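PDB 5EHK: lantibiotic dehydratase from Microbispora corallina, which probably dehydrates serine and threonine residues of the NAI-107 precursor peptide by tRNA-dependent glutamylation followed by glutamate elimination. Local coordinates for residues R401-L406 / L652-L657; D695-P700 / A712-W717; L822-P827 / L867-R872. All coordinates share one frame; numbering follows the deposited sequence.

Interaction 1 of 3, residues R401-L406 / L652-L657; sequences RGMRAL and LFELGL
Glu654 sets its CG anti to its own carbonyl carbon (chi1 -59°) and continues extended beyond it (chi2 -170°), which carries the carboxylate off helix 647-656 and up to loop 401-406. Met403 also places CG anti to its carbonyl carbon but then bends at chi2 and chi3, so its chain crosses that of Glu654 at about a right angle and its methyl returns to the acid. Met403 CE lies 3.7 Å from Glu654 OE2. On the other oxygen, Leu406 arrives obliquely, its CD2 3.4 Å from Glu654 OE1, while its CD1 rests 3.7 Å from Glu654 CB. Ala405 CB, 3.7 Å from Glu654 OE1, adds a third apolar group beside the carboxylate. The charge is met from outside the two segments: Tyr441 OH hydrogen-bonds OE1 and Arg650 NH2 forms a salt bridge with OE2, which would probably keep this buried acid ionised. Within the N-terminal part of the lantibiotic dehydratase, this contact packs the loop leading into helix 407-417, with Leu406 as N-cap residue, against the C-terminal end of helix 647-656, which lies against strand 620-624 through Leu652 and Leu655. Leu406 also meets the next helix residue, its CD1 4.1 Å from Leu655 CD2. Past the end of the helix the backbones themselves meet, Gly402 CA pointing a hydrogen at Leu657 O over 3.3 Å. Gly402 has a positive phi of 82°, and a beta carbon would press there on the carbonyl oxygen of Arg401. Met403 adds looser apolar contacts, CG to Leu657 CD1 at 4.5 Å and CE to Phe653 CE2 at the same separation.

Interaction 2 of 3, residues D695-P700 / A712-W717; sequences DQLRGP and AALDRW
The indole of Trp717 presents one face to Leu697 and an edge to Gln696. Leu697 CD1 stands over the six-membered ring, 3.8 Å from its centroid and 22° off the ring normal, a CH-pi contact offset toward the CD2-CE3 rim, with Trp717 CD2 3.5 Å from Leu697 CD1. At the edge, in the ring plane, Gln696 OE1 lies 3.4 Å from Trp717 CD1, with the amide turned 79° against the indole. That oxygen accepts a hydrogen bond from Trp721 NE1, one turn further along helix 707-721, whose ring also meets that of Trp717, while Trp717 NE1 makes a weak hydrogen bond to Arg693 O. A second flat group, the Arg698 guanidinium, has Asp695 CA against one face and is tied to the same residue by a salt bridge, Arg698 NH2 to Asp695 OD2 at 3.1 Å.

Leu697 carries most of the contact. Its side chain crosses the tryptophan at about a right angle, and while CD1 covers the ring, CD2 reaches down to the helix backbone, 3.8 Å from Ala713 O and 4.1 Å from Leu714 CA. Further along the loop, Pro700 CB packs on Ala713 CB at 3.6 Å. Leu753 of helix 743-755 also touches Leu697, and Asp695 and Gln696 pack on Ala460 and Arg464 of the second subunit, so the turn borders the subunit interface. This is a strand-to-helix connection, in which a short 3-10 turn leaving strand 685-693 folds back and lays its leucine across the apolar side of the helix that follows.

Interaction 3 of 3, residues L822-P827 / L867-R872; sequences LRLRVP and LRVRFR
From CB, on the arginine face of the sheet, Arg823 turns CG anti to its carbonyl carbon and runs extended to NE, alongside Arg868 in the same direction. Its CG passes Arg868 NE at 3.9 Å, CD comes 3.7 Å from Arg868 NH2, and NE, the closest atom, is 3.3 Å from that NH2, two donors that form no bond. The Arg823 guanidinium stacks on one face of that of Arg868, with NE over it and the planes inclined by 26°; its tip, NH1, makes a salt bridge to Glu903. Arg868 takes a hydrogen bond to His866 through NE and a cation-pi contact with Tyr859.

Beneath this pair runs an antiparallel ladder. Arg823 and Arg868 are its non-hydrogen-bonded pair, between two hydrogen-bonded ones: Leu822 with Val869 (Leu822 N to Val869 O, 2.9 Å) and Leu824 with Leu867 (Leu824 N to Leu867 O, 2.8 Å). On the opposite face Leu824 CD1 meets Val869 CG2 at 3.8 Å, Leu822 CD1 touches the Phe871 ring at its edge, and helix 875-895 covers Leu822, Leu824 and Phe871.

These two central strands of the four-stranded antiparallel sheet thus turn one side to the apolar core and stack like charges on the other, probably tolerated because Glu903 offsets Arg823 while His866 and Tyr859 hold Arg868.

Overall arrangement
From the N terminus the contacts follow in series, none nesting in or crossing another. Interaction 1 closes the longest loop, 245 intervening residues, its centre about 4 Å from that of the chain, and joins the loop leading into helix 407-417 to the end of helix 647-656. Interaction 2, with 11 residues between its segments, folds the loop after strand 685-693 back onto helix 707-721. Both lie in the N-terminal dehydratase region. Interaction 3 closes a loop of 39 residues and joins neighbouring strands of a sheet in the C-terminal region. Its centre is about 66 Å from that of interaction 2 and about 38 Å from that of interaction 1. Interactions 2 and 3 both touch the second subunit; interaction 1 does not.

Interaction 1 of 3, residues R401-L406 / L652-L657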
# COMPACT_ATOMS: atom_id res chain seq x y z
N ARG A 401 -18.82 7.04 5.75
CA ARG A 401 -19.94 7.64 5.01
C ARG A 401 -19.65 7.64 3.50
O ARG A 401 -18.56 8.01 3.06
CB ARG A 401 -20.27 9.05 5.53
CG ARG A 401 -21.16 9.03 6.78
CD ARG A 401 -20.68 10.00 7.89
NE ARG A 401 -19.31 9.67 8.27
CZ ARG A 401 -18.98 8.56 8.94
NH1 ARG A 401 -19.93 7.69 9.30
NH2 ARG A 401 -17.70 8.29 9.24
N GLY A 402 -20.61 7.22 2.70
CA GLY A 402 -20.39 7.17 1.27
C GLY A 402 -19.65 5.92 0.82
O GLY A 402 -19.17 5.16 1.64
N MET A 403 -19.57 5.70 -0.48
CA MET A 403 -18.75 4.65 -1.05
C MET A 403 -17.25 4.78 -0.68
O MET A 403 -16.70 5.88 -0.57
CB MET A 403 -18.86 4.68 -2.57
CG MET A 403 -20.22 4.42 -3.12
SD MET A 403 -20.67 2.68 -3.02
CE MET A 403 -19.91 2.07 -4.54
N ARG A 404 -16.59 3.63 -0.53
CA ARG A 404 -15.17 3.58 -0.26
C ARG A 404 -14.38 4.15 -1.44
O ARG A 404 -13.34 4.74 -1.26
CB ARG A 404 -14.73 2.14 0.02
CG ARG A 404 -13.32 2.07 0.56
CD ARG A 404 -12.85 0.66 0.80
NE ARG A 404 -11.45 0.63 1.24
CZ ARG A 404 -10.41 0.50 0.41
NH1 ARG A 404 -10.59 0.40 -0.90
NH2 ARG A 404 -9.18 0.47 0.90
N ALA A 405 -14.89 3.97 -2.66
CA ALA A 405 -14.26 4.52 -3.86
C ALA A 405 -14.04 6.05 -3.94
O ALA A 405 -13.39 6.52 -4.87
CB ALA A 405 -15.01 4.06 -5.10
N LEU A 406 -14.59 6.83 -3.02
CA LEU A 406 -14.44 8.27 -3.11
C LEU A 406 -13.84 8.78 -1.86
O LEU A 406 -13.89 9.99 -1.61
CB LEU A 406 -15.78 8.98 -3.31
CG LEU A 406 -16.65 8.84 -4.56
CD1 LEU A 406 -17.83 9.83 -4.49
CD2 LEU A 406 -15.84 9.03 -5.86
N LEU A 652 -21.73 10.76 -10.53
CA LEU A 652 -23.03 11.23 -10.09
C LEU A 652 -23.65 10.19 -9.18
O LEU A 652 -24.18 10.50 -8.10
CB LEU A 652 -23.95 11.53 -11.26
CG LEU A 652 -23.57 12.75 -12.11
CD1 LEU A 652 -24.33 12.73 -13.43
CD2 LEU A 652 -23.76 14.09 -11.33
N PHE A 653 -23.58 8.94 -9.61
CA PHE A 653 -24.12 7.88 -8.79
C PHE A 653 -23.47 7.86 -7.41
O PHE A 653 -24.15 7.88 -6.41
CB PHE A 653 -23.96 6.53 -9.48
CG PHE A 653 -24.09 5.38 -8.55
CD1 PHE A 653 -25.33 5.06 -8.01
CD2 PHE A 653 -22.98 4.61 -8.22
CE1 PHE A 653 -25.46 3.98 -7.15
CE2 PHE A 653 -23.10 3.53 -7.36
CZ PHE A 653 -24.35 3.21 -6.82
N GLU A 654 -22.15 7.88 -7.35
CA GLU A 654 -21.49 7.71 -6.05
C GLU A 654 -21.66 8.94 -5.16
O GLU A 654 -21.78 8.80 -3.96
CB GLU A 654 -20.00 7.30 -6.20
CG GLU A 654 -19.83 5.97 -6.99
CD GLU A 654 -18.41 5.40 -6.96
OE1 GLU A 654 -17.45 6.20 -6.82
OE2 GLU A 654 -18.25 4.15 -7.08
N LEU A 655 -21.74 10.12 -5.75
CA LEU A 655 -21.93 11.35 -4.98
C LEU A 655 -23.29 11.33 -4.25
O LEU A 655 -23.42 11.79 -3.10
CB LEU A 655 -21.82 12.57 -5.90
CG LEU A 655 -20.39 12.94 -6.30
CD1 LEU A 655 -20.36 13.92 -7.45
CD2 LEU A 655 -19.63 13.51 -5.12
N GLY A 656 -24.29 10.76 -4.92
CA GLY A 656 -25.61 10.66 -4.33
C GLY A 656 -25.56 9.91 -3.02
O GLY A 656 -26.37 10.20 -2.13
N LEU A 657 -24.63 8.97 -2.88
CA LEU A 657 -24.56 8.19 -1.64
C LEU A 657 -23.62 8.79 -0.59
O LEU A 657 -23.46 8.23 0.50
CB LEU A 657 -24.21 6.73 -1.94
CG LEU A 657 -25.20 6.03 -2.86
CD1 LEU A 657 -24.66 4.68 -3.30
CD2 LEU A 657 -26.61 5.86 -2.19

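Interaction 2 of 3, residues D695-P700 / A712-W717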
# COMPACT_ATOMS: atom_id res chain seq x y z
N ASP A 695 -12.69 -27.11 -1.98
CA ASP A 695 -11.28 -27.26 -2.39
C ASP A 695 -10.86 -28.74 -2.56
O ASP A 695 -10.32 -29.15 -3.60
CB ASP A 695 -10.35 -26.61 -1.37
CG ASP A 695 -10.79 -25.20 -0.97
OD1 ASP A 695 -11.73 -25.07 -0.17
OD2 ASP A 695 -10.18 -24.23 -1.45
N GLN A 696 -11.14 -29.54 -1.53
CA GLN A 696 -10.79 -30.96 -1.52
C GLN A 696 -11.31 -31.70 -2.74
O GLN A 696 -10.80 -32.76 -3.10
CB GLN A 696 -11.39 -31.63 -0.29
CG GLN A 696 -10.80 -31.21 1.04
CD GLN A 696 -11.56 -31.83 2.19
OE1 GLN A 696 -12.74 -32.21 2.04
NE2 GLN A 696 -10.91 -31.94 3.34
N LEU A 697 -12.37 -31.18 -3.35
CA LEU A 697 -13.00 -31.86 -4.45
C LEU A 697 -12.39 -31.49 -5.81
O LEU A 697 -12.79 -32.04 -6.84
CB LEU A 697 -14.51 -31.57 -4.45
CG LEU A 697 -15.36 -32.19 -3.34
CD1 LEU A 697 -16.70 -31.52 -3.30
CD2 LEU A 697 -15.53 -33.66 -3.59
N ARG A 698 -11.44 -30.55 -5.81
CA ARG A 698 -10.92 -30.04 -7.08
C ARG A 698 -10.07 -31.08 -7.78
O ARG A 698 -10.23 -31.32 -8.97
CB ARG A 698 -10.11 -28.77 -6.86
CG ARG A 698 -10.95 -27.55 -6.57
CD ARG A 698 -10.09 -26.42 -6.06
NE ARG A 698 -10.88 -25.34 -5.50
CZ ARG A 698 -10.39 -24.37 -4.73
NH1 ARG A 698 -9.09 -24.35 -4.44
NH2 ARG A 698 -11.18 -23.41 -4.26
N GLY A 699 -9.17 -31.69 -7.01
CA GLY A 699 -8.34 -32.78 -7.50
C GLY A 699 -9.10 -34.02 -7.93
O GLY A 699 -8.79 -34.59 -8.98
N PRO A 700 -10.07 -34.49 -7.11
CA PRO A 700 -10.89 -35.63 -7.53
C PRO A 700 -11.80 -35.32 -8.72
O PRO A 700 -12.19 -36.24 -9.44
CB PRO A 700 -11.72 -35.95 -6.28
CG PRO A 700 -10.90 -35.46 -5.15
CD PRO A 700 -10.19 -34.23 -5.67
N ALA A 712 -17.10 -41.43 -4.80
CA ALA A 712 -16.51 -41.77 -3.50
C ALA A 712 -15.97 -40.52 -2.78
O ALA A 712 -16.26 -40.31 -1.60
CB ALA A 712 -15.40 -42.81 -3.66
N ALA A 713 -15.19 -39.73 -3.50
CA ALA A 713 -14.65 -38.48 -2.96
C ALA A 713 -15.78 -37.57 -2.51
O ALA A 713 -15.65 -36.85 -1.52
CB ALA A 713 -13.76 -37.80 -3.98
N LEU A 714 -16.88 -37.57 -3.27
CA LEU A 714 -18.06 -36.80 -2.91
C LEU A 714 -18.64 -37.23 -1.58
O LEU A 714 -18.85 -36.41 -0.68
CB LEU A 714 -19.15 -36.99 -3.95
CG LEU A 714 -19.56 -35.75 -4.73
CD1 LEU A 714 -20.74 -36.13 -5.62
CD2 LEU A 714 -19.89 -34.60 -3.80
N ASP A 715 -18.93 -38.53 -1.48
CA ASP A 715 -19.50 -39.15 -0.29
C ASP A 715 -18.56 -38.96 0.89
O ASP A 715 -19.00 -38.76 2.03
CB ASP A 715 -19.67 -40.65 -0.54
CG ASP A 715 -20.84 -40.97 -1.44
OD1 ASP A 715 -21.88 -40.27 -1.36
OD2 ASP A 715 -20.72 -41.92 -2.25
N ARG A 716 -17.27 -39.03 0.60
CA ARG A 716 -16.23 -38.79 1.59
C ARG A 716 -16.32 -37.35 2.08
O ARG A 716 -16.39 -37.10 3.28
CB ARG A 716 -14.84 -39.15 1.02
CG ARG A 716 -13.69 -39.17 2.01
CD ARG A 716 -12.58 -40.12 1.54
NE ARG A 716 -12.06 -39.81 0.21
CZ ARG A 716 -12.27 -40.55 -0.88
NH1 ARG A 716 -12.99 -41.67 -0.81
NH2 ARG A 716 -11.76 -40.18 -2.04
N TRP A 717 -16.31 -36.40 1.14
CA TRP A 717 -16.51 -34.98 1.45
C TRP A 717 -17.85 -34.73 2.11
O TRP A 717 -17.94 -34.00 3.09
CB TRP A 717 -16.40 -34.13 0.18
CG TRP A 717 -16.74 -32.65 0.39
CD1 TRP A 717 -15.96 -31.71 1.00
CD2 TRP A 717 -17.92 -31.97 -0.05
NE1 TRP A 717 -16.59 -30.49 0.98
CE2 TRP A 717 -17.80 -30.62 0.35
CE3 TRP A 717 -19.08 -32.37 -0.73
CZ2 TRP A 717 -18.78 -29.67 0.08
CZ3 TRP A 717 -20.05 -31.43 -0.99
CH2 TRP A 717 -19.90 -30.09 -0.59

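Interaction 3 of 3, residues L822-P827 / L867-R872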
# COMPACT_ATOMS: atom_id res chain seq x y z
N LEU A 822 12.40 27.69 -7.11
CA LEU A 822 13.34 26.57 -7.04
C LEU A 822 12.90 25.48 -6.10
O LEU A 822 12.45 25.75 -4.99
CB LEU A 822 14.67 27.09 -6.53
CG LEU A 822 15.44 27.96 -7.50
CD1 LEU A 822 16.42 28.78 -6.70
CD2 LEU A 822 16.16 27.05 -8.46
N ARG A 823 13.08 24.23 -6.53
CA ARG A 823 12.93 23.09 -5.62
C ARG A 823 14.27 22.46 -5.29
O ARG A 823 14.95 21.93 -6.15
CB ARG A 823 12.04 22.05 -6.22
CG ARG A 823 10.70 22.59 -6.59
CD ARG A 823 9.81 21.41 -6.88
NE ARG A 823 8.58 21.83 -7.53
CZ ARG A 823 8.09 21.23 -8.60
NH1 ARG A 823 8.76 20.21 -9.14
NH2 ARG A 823 6.95 21.67 -9.13
N LEU A 824 14.65 22.56 -4.03
CA LEU A 824 15.96 22.10 -3.63
C LEU A 824 15.83 20.81 -2.85
O LEU A 824 15.25 20.79 -1.76
CB LEU A 824 16.69 23.19 -2.85
CG LEU A 824 16.70 24.55 -3.57
CD1 LEU A 824 17.33 25.63 -2.69
CD2 LEU A 824 17.43 24.43 -4.88
N ARG A 825 16.34 19.73 -3.43
CA ARG A 825 16.18 18.40 -2.84
C ARG A 825 17.20 18.21 -1.73
O ARG A 825 18.16 17.50 -1.87
CB ARG A 825 16.28 17.30 -3.90
CG ARG A 825 15.27 17.45 -5.04
CD ARG A 825 13.89 16.96 -4.65
NE ARG A 825 12.81 17.57 -5.43
CZ ARG A 825 11.51 17.34 -5.21
NH1 ARG A 825 11.14 16.52 -4.22
NH2 ARG A 825 10.58 17.94 -5.96
N VAL A 826 16.96 18.89 -0.63
CA VAL A 826 17.77 18.80 0.56
C VAL A 826 16.92 17.98 1.50
O VAL A 826 15.86 18.42 1.90
CB VAL A 826 18.00 20.22 1.17
CG1 VAL A 826 18.81 20.15 2.45
CG2 VAL A 826 18.68 21.14 0.16
N PRO A 827 17.35 16.75 1.80
CA PRO A 827 16.56 15.92 2.72
C PRO A 827 16.42 16.61 4.06
O PRO A 827 17.29 17.39 4.45
CB PRO A 827 17.40 14.66 2.85
CG PRO A 827 18.75 15.01 2.37
CD PRO A 827 18.54 16.05 1.32
N LEU A 867 13.17 21.76 0.04
CA LEU A 867 12.96 23.18 0.30
C LEU A 867 12.50 23.81 -0.99
O LEU A 867 12.89 23.38 -2.06
CB LEU A 867 14.25 23.88 0.75
CG LEU A 867 14.82 23.35 2.05
CD1 LEU A 867 16.17 23.96 2.31
CD2 LEU A 867 13.85 23.64 3.16
N ARG A 868 11.63 24.80 -0.88
CA ARG A 868 11.28 25.58 -2.05
C ARG A 868 11.66 27.01 -1.78
O ARG A 868 11.30 27.58 -0.77
CB ARG A 868 9.80 25.45 -2.35
CG ARG A 868 9.42 24.05 -2.63
CD ARG A 868 8.06 23.95 -3.21
NE ARG A 868 7.89 22.67 -3.87
CZ ARG A 868 6.75 22.24 -4.39
NH1 ARG A 868 5.67 23.01 -4.30
NH2 ARG A 868 6.70 21.05 -4.98
N VAL A 869 12.43 27.60 -2.67
CA VAL A 869 12.81 28.98 -2.46
C VAL A 869 12.21 29.80 -3.58
O VAL A 869 12.33 29.42 -4.74
CB VAL A 869 14.33 29.14 -2.45
CG1 VAL A 869 14.71 30.59 -2.21
CG2 VAL A 869 14.93 28.22 -1.37
N ARG A 870 11.56 30.91 -3.24
CA ARG A 870 10.99 31.76 -4.30
C ARG A 870 11.59 33.16 -4.42
O ARG A 870 11.72 33.84 -3.44
CB ARG A 870 9.49 31.91 -4.15
CG ARG A 870 8.98 32.45 -5.46
CD ARG A 870 7.58 32.96 -5.45
NE ARG A 870 7.28 33.98 -4.45
CZ ARG A 870 7.83 35.19 -4.41
NH1 ARG A 870 8.75 35.53 -5.30
NH2 ARG A 870 7.46 36.04 -3.47
N PHE A 871 11.91 33.59 -5.64
CA PHE A 871 12.37 34.97 -5.86
C PHE A 871 11.40 35.67 -6.78
O PHE A 871 10.85 35.05 -7.69
CB PHE A 871 13.74 35.03 -6.51
CG PHE A 871 14.81 34.29 -5.75
CD1 PHE A 871 15.62 34.96 -4.86
CD2 PHE A 871 15.02 32.94 -5.96
CE1 PHE A 871 16.62 34.30 -4.18
CE2 PHE A 871 16.00 32.27 -5.29
CZ PHE A 871 16.81 32.96 -4.38
N ARG A 872 11.19 36.96 -6.54
CA ARG A 872 10.40 37.77 -7.45
C ARG A 872 11.27 38.87 -8.04
O ARG A 872 12.09 39.48 -7.35
CB ARG A 872 9.18 38.37 -6.75
CG ARG A 872 8.29 39.18 -7.67
CD ARG A 872 7.05 39.74 -6.97
NE ARG A 872 7.34 40.96 -6.22
CZ ARG A 872 6.43 41.59 -5.49
NH1 ARG A 872 5.19 41.11 -5.45
NH2 ARG A 872 6.75 42.69 -4.83